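Local coordinates for Lmo2470 protein (Listeria monocytogenes EGD-e, PDB 5HL3), which is a calcium-binding, leucine-rich-repeat internalin that interacts with host afadin and facilitates crossing of the basement membrane by the bacterium, at residues P117-Q120 with N121-E124; L175-S178 with S179-L182. One frame throughout, in Å; residues are numbered along the deposited sequence.

Contact 1 of 2, residues P117-Q120 with N121-E124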
# COMPACT_ATOMS: atom_id res chain seq x y z
N PRO A 117 -15.59 -5.09 -10.89
CA PRO A 117 -16.47 -4.47 -11.87
C PRO A 117 -16.68 -2.99 -11.64
O PRO A 117 -16.53 -2.50 -10.53
CB PRO A 117 -17.82 -5.20 -11.63
CG PRO A 117 -17.49 -6.42 -10.97
CD PRO A 117 -16.26 -6.19 -10.19
N ASN A 118 -17.08 -2.29 -12.70
CA ASN A 118 -17.50 -0.90 -12.56
C ASN A 118 -18.97 -0.94 -12.10
O ASN A 118 -19.89 -0.65 -12.87
CB ASN A 118 -17.30 -0.20 -13.91
CG ASN A 118 -17.66 1.26 -13.86
OD1 ASN A 118 -17.66 1.90 -12.81
ND2 ASN A 118 -18.04 1.80 -15.03
N TYR A 119 -19.17 -1.25 -10.83
CA TYR A 119 -20.51 -1.51 -10.30
C TYR A 119 -21.45 -0.35 -10.56
O TYR A 119 -21.12 0.81 -10.27
CB TYR A 119 -20.46 -1.74 -8.78
CG TYR A 119 -19.83 -3.06 -8.37
CD1 TYR A 119 -20.44 -4.27 -8.67
CD2 TYR A 119 -18.65 -3.09 -7.67
CE1 TYR A 119 -19.88 -5.48 -8.29
CE2 TYR A 119 -18.09 -4.28 -7.26
CZ TYR A 119 -18.70 -5.47 -7.60
OH TYR A 119 -18.10 -6.65 -7.21
N GLN A 120 -22.66 -0.69 -11.02
CA GLN A 120 -23.69 0.29 -11.25
C GLN A 120 -24.89 0.18 -10.32
O GLN A 120 -25.65 1.16 -10.20
CB GLN A 120 -24.20 0.20 -12.71
CG GLN A 120 -23.10 0.43 -13.75
CD GLN A 120 -22.53 1.82 -13.66
OE1 GLN A 120 -23.29 2.81 -13.71
NE2 GLN A 120 -21.23 1.94 -13.56
N ASN A 121 -25.07 -0.97 -9.67
CA ASN A 121 -26.28 -1.19 -8.88
C ASN A 121 -26.09 -1.01 -7.37
O ASN A 121 -27.00 -1.28 -6.60
CB ASN A 121 -26.86 -2.58 -9.16
CG ASN A 121 -27.34 -2.72 -10.58
OD1 ASN A 121 -28.06 -1.85 -11.08
ND2 ASN A 121 -26.96 -3.80 -11.23
N TYR A 122 -24.93 -0.49 -6.96
CA TYR A 122 -24.63 -0.23 -5.55
C TYR A 122 -24.25 1.23 -5.37
O TYR A 122 -23.13 1.54 -4.96
CB TYR A 122 -23.50 -1.15 -5.04
CG TYR A 122 -23.71 -2.61 -5.38
CD1 TYR A 122 -24.92 -3.26 -5.06
CD2 TYR A 122 -22.71 -3.37 -5.98
CE1 TYR A 122 -25.12 -4.58 -5.38
CE2 TYR A 122 -22.92 -4.72 -6.29
CZ TYR A 122 -24.13 -5.32 -5.99
OH TYR A 122 -24.38 -6.65 -6.29
N PRO A 123 -25.18 2.15 -5.66
CA PRO A 123 -24.84 3.58 -5.59
C PRO A 123 -24.49 4.10 -4.21
O PRO A 123 -23.92 5.18 -4.10
CB PRO A 123 -26.12 4.26 -6.10
CG PRO A 123 -27.19 3.30 -5.78
CD PRO A 123 -26.59 1.95 -6.01
N GLU A 124 -24.83 3.36 -3.15
CA GLU A 124 -24.49 3.76 -1.80
C GLU A 124 -23.19 3.14 -1.31
O GLU A 124 -22.85 3.28 -0.14
CB GLU A 124 -25.65 3.45 -0.84
CG GLU A 124 -26.93 4.17 -1.27
CD GLU A 124 -28.19 3.78 -0.52
OE1 GLU A 124 -28.12 3.10 0.49
OE2 GLU A 124 -29.27 4.19 -0.95
O HOH W 1 -22.90 1.09 -8.08
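Y119 and Y122 pack obliquely against each other in a local aromatic contact within the loop that leads from strand 113-114 to strand 127-129. They form an oblique aromatic pair, with ring centroids 5.2 Å apart and planes at 55°. The closest point is Y119 CD1 against Y122 CE2, at 3.5 Å. Seen from Y122, the partner comes in at the ring edge, near its plane; P117 CB lies over one face of the Y119 ring, toward its rim. Both rings leave the loop on the same side, and in each tyrosine CG sits anti to the carbonyl carbon, beside the backbone N. Their hydroxyls end on neighbouring backbone: Y119 OH bonds to F89 O, and Y122 OH reaches P90 O and I92 N. The loop, which precedes strand 127-129, thus lies against residues 89-92 of the coil before it in the leucine-rich-repeat solenoid, which precede strand 100-103. D91 strengthens this join, its carboxylate taking the backbone N-H groups of Q120 and N121. Between the tyrosines the backbone is bridged by a water, which accepts from Y122 N at 2.8 Å and donates more weakly to Y119 O. Upstream, N118 sits at the centre of an inverse gamma turn closed by a weak bond from Y119 N to P117 O. The side chain of Q120 bends at chi2 (-64°) and folds back, so that NE2 donates to N118 O at 3.0 Å, from above the carbonyl plane; NE2 also bonds to T143 OG1.

Contact 2 of 2, residues L175-S178 with S179-L182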
# COMPACT_ATOMS: atom_id res chain seq x y z
N LEU A 175 -7.09 5.50 0.67
CA LEU A 175 -6.68 4.68 -0.46
C LEU A 175 -5.45 3.90 -0.02
O LEU A 175 -4.38 4.49 0.22
CB LEU A 175 -6.37 5.56 -1.67
CG LEU A 175 -5.92 4.90 -2.95
CD1 LEU A 175 -6.91 3.83 -3.40
CD2 LEU A 175 -5.71 5.94 -4.05
N ASP A 176 -5.59 2.58 0.11
CA ASP A 176 -4.49 1.68 0.49
C ASP A 176 -4.09 0.87 -0.73
O ASP A 176 -4.83 -0.02 -1.16
CB ASP A 176 -4.88 0.77 1.65
CG ASP A 176 -3.78 -0.20 2.07
OD1 ASP A 176 -2.65 -0.15 1.53
OD2 ASP A 176 -4.07 -1.05 2.95
N LEU A 177 -2.93 1.19 -1.30
CA LEU A 177 -2.36 0.51 -2.47
C LEU A 177 -0.99 -0.10 -2.09
O LEU A 177 -0.12 -0.29 -2.98
CB LEU A 177 -2.23 1.47 -3.65
CG LEU A 177 -3.56 1.82 -4.31
CD1 LEU A 177 -3.42 3.10 -5.13
CD2 LEU A 177 -4.06 0.65 -5.14
N SER A 178 -0.82 -0.41 -0.80
CA SER A 178 0.46 -0.94 -0.35
C SER A 178 0.71 -2.32 -0.96
O SER A 178 -0.20 -3.01 -1.34
CB SER A 178 0.52 -1.01 1.17
OG SER A 178 -0.53 -1.82 1.68
N SER A 179 1.97 -2.74 -0.96
CA SER A 179 2.37 -4.07 -1.42
C SER A 179 1.91 -4.38 -2.81
O SER A 179 1.46 -5.50 -3.08
CB SER A 179 1.90 -5.16 -0.42
OG SER A 179 2.66 -5.06 0.78
N ASN A 180 2.11 -3.45 -3.73
CA ASN A 180 1.81 -3.65 -5.16
C ASN A 180 3.09 -3.43 -5.96
O ASN A 180 4.17 -3.51 -5.40
CB ASN A 180 0.61 -2.78 -5.58
CG ASN A 180 -0.71 -3.37 -5.12
OD1 ASN A 180 -1.05 -4.50 -5.51
ND2 ASN A 180 -1.43 -2.64 -4.30
N GLN A 181 2.95 -3.22 -7.27
CA GLN A 181 4.10 -3.05 -8.16
C GLN A 181 4.01 -1.71 -8.88
O GLN A 181 4.38 -1.58 -10.04
CB GLN A 181 4.17 -4.23 -9.16
CG GLN A 181 4.40 -5.55 -8.44
CD GLN A 181 4.82 -6.76 -9.29
OE1 GLN A 181 5.04 -7.86 -8.73
NE2 GLN A 181 4.96 -6.59 -10.58
N LEU A 182 3.56 -0.68 -8.18
CA LEU A 182 3.44 0.65 -8.79
C LEU A 182 4.82 1.25 -8.98
O LEU A 182 5.62 1.32 -8.05
CB LEU A 182 2.61 1.56 -7.90
CG LEU A 182 1.15 1.14 -7.69
CD1 LEU A 182 0.54 1.98 -6.59
CD2 LEU A 182 0.36 1.28 -8.99
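With chi1 at -77°, N180 holds CG anti to its carbonyl carbon, and chi2 of -60° turns the amide so that ND2 faces L177 O. S178 has its hydroxyl set between the backbone N and the carbonyl carbon (chi1 58°), from where it reaches back to D176. The bond from N180 ND2 to L177 O is 3.0 Å long and fairly straight at the hydrogen. L177 O lies close to the asparagine amide plane, but the donor stands well above the carbonyl plane and uses no lone pair. N202 ND2 gives L177 O a second donor. N180 spends its amide on the preceding turn as well: ND2 also donates to M153 O, while OD1 accepts from the backbone N of M156 and of I158. With both ends of the amide engaged, its rotation should be firmly fixed in this buried place. Just before the bend, D176 OD1 takes two bonds from one residue: S178 N at 3.0 Å, which closes an Asx turn, and S178 OG at 2.7 Å, on the syn side of the carboxylate. S178 OG bonds to S154 OG too, linking this turn to the one before. Below the polar layer, the methyl L182 CD1 comes within 4.1 Å of L177 CB, a light apolar touch between two buried leucines on the inner side of the chain. L182 N is bonded to N202 OD1, so the following turn reaches both L177 and L182. Residues 175-182, L-D-L-S-S-N-Q-L, carry the LxLxxNxL signature of a leucine-rich repeat: strand 174-176 runs into a bend whose asparagine side chain bonds to backbone of its own and the preceding turn, the asparagine ladder of the solenoid.

Overall arrangement
Following the chain from the N terminus, contact 1 comes first, in the loop between strands 113-114 and 127-129; contact 2 opens later, as strand 174-176 ends and its bend begins. The two are in series, neither nested nor crossed. Contact 1 is local to its loop, bridged by a water, and contact 2 closes the bend after its strand with the N180 to L177 bond. Their centres are 23 Å apart and their nearest atoms about 14 Å, and they do not touch. Contact 1 ties the loop that leads into strand 127-129 to residues 89-92, ahead of strand 100-103. Contact 2 lies near the middle of the chain and joins the end of a sheet strand to the turns before and after it, through M153 and N202.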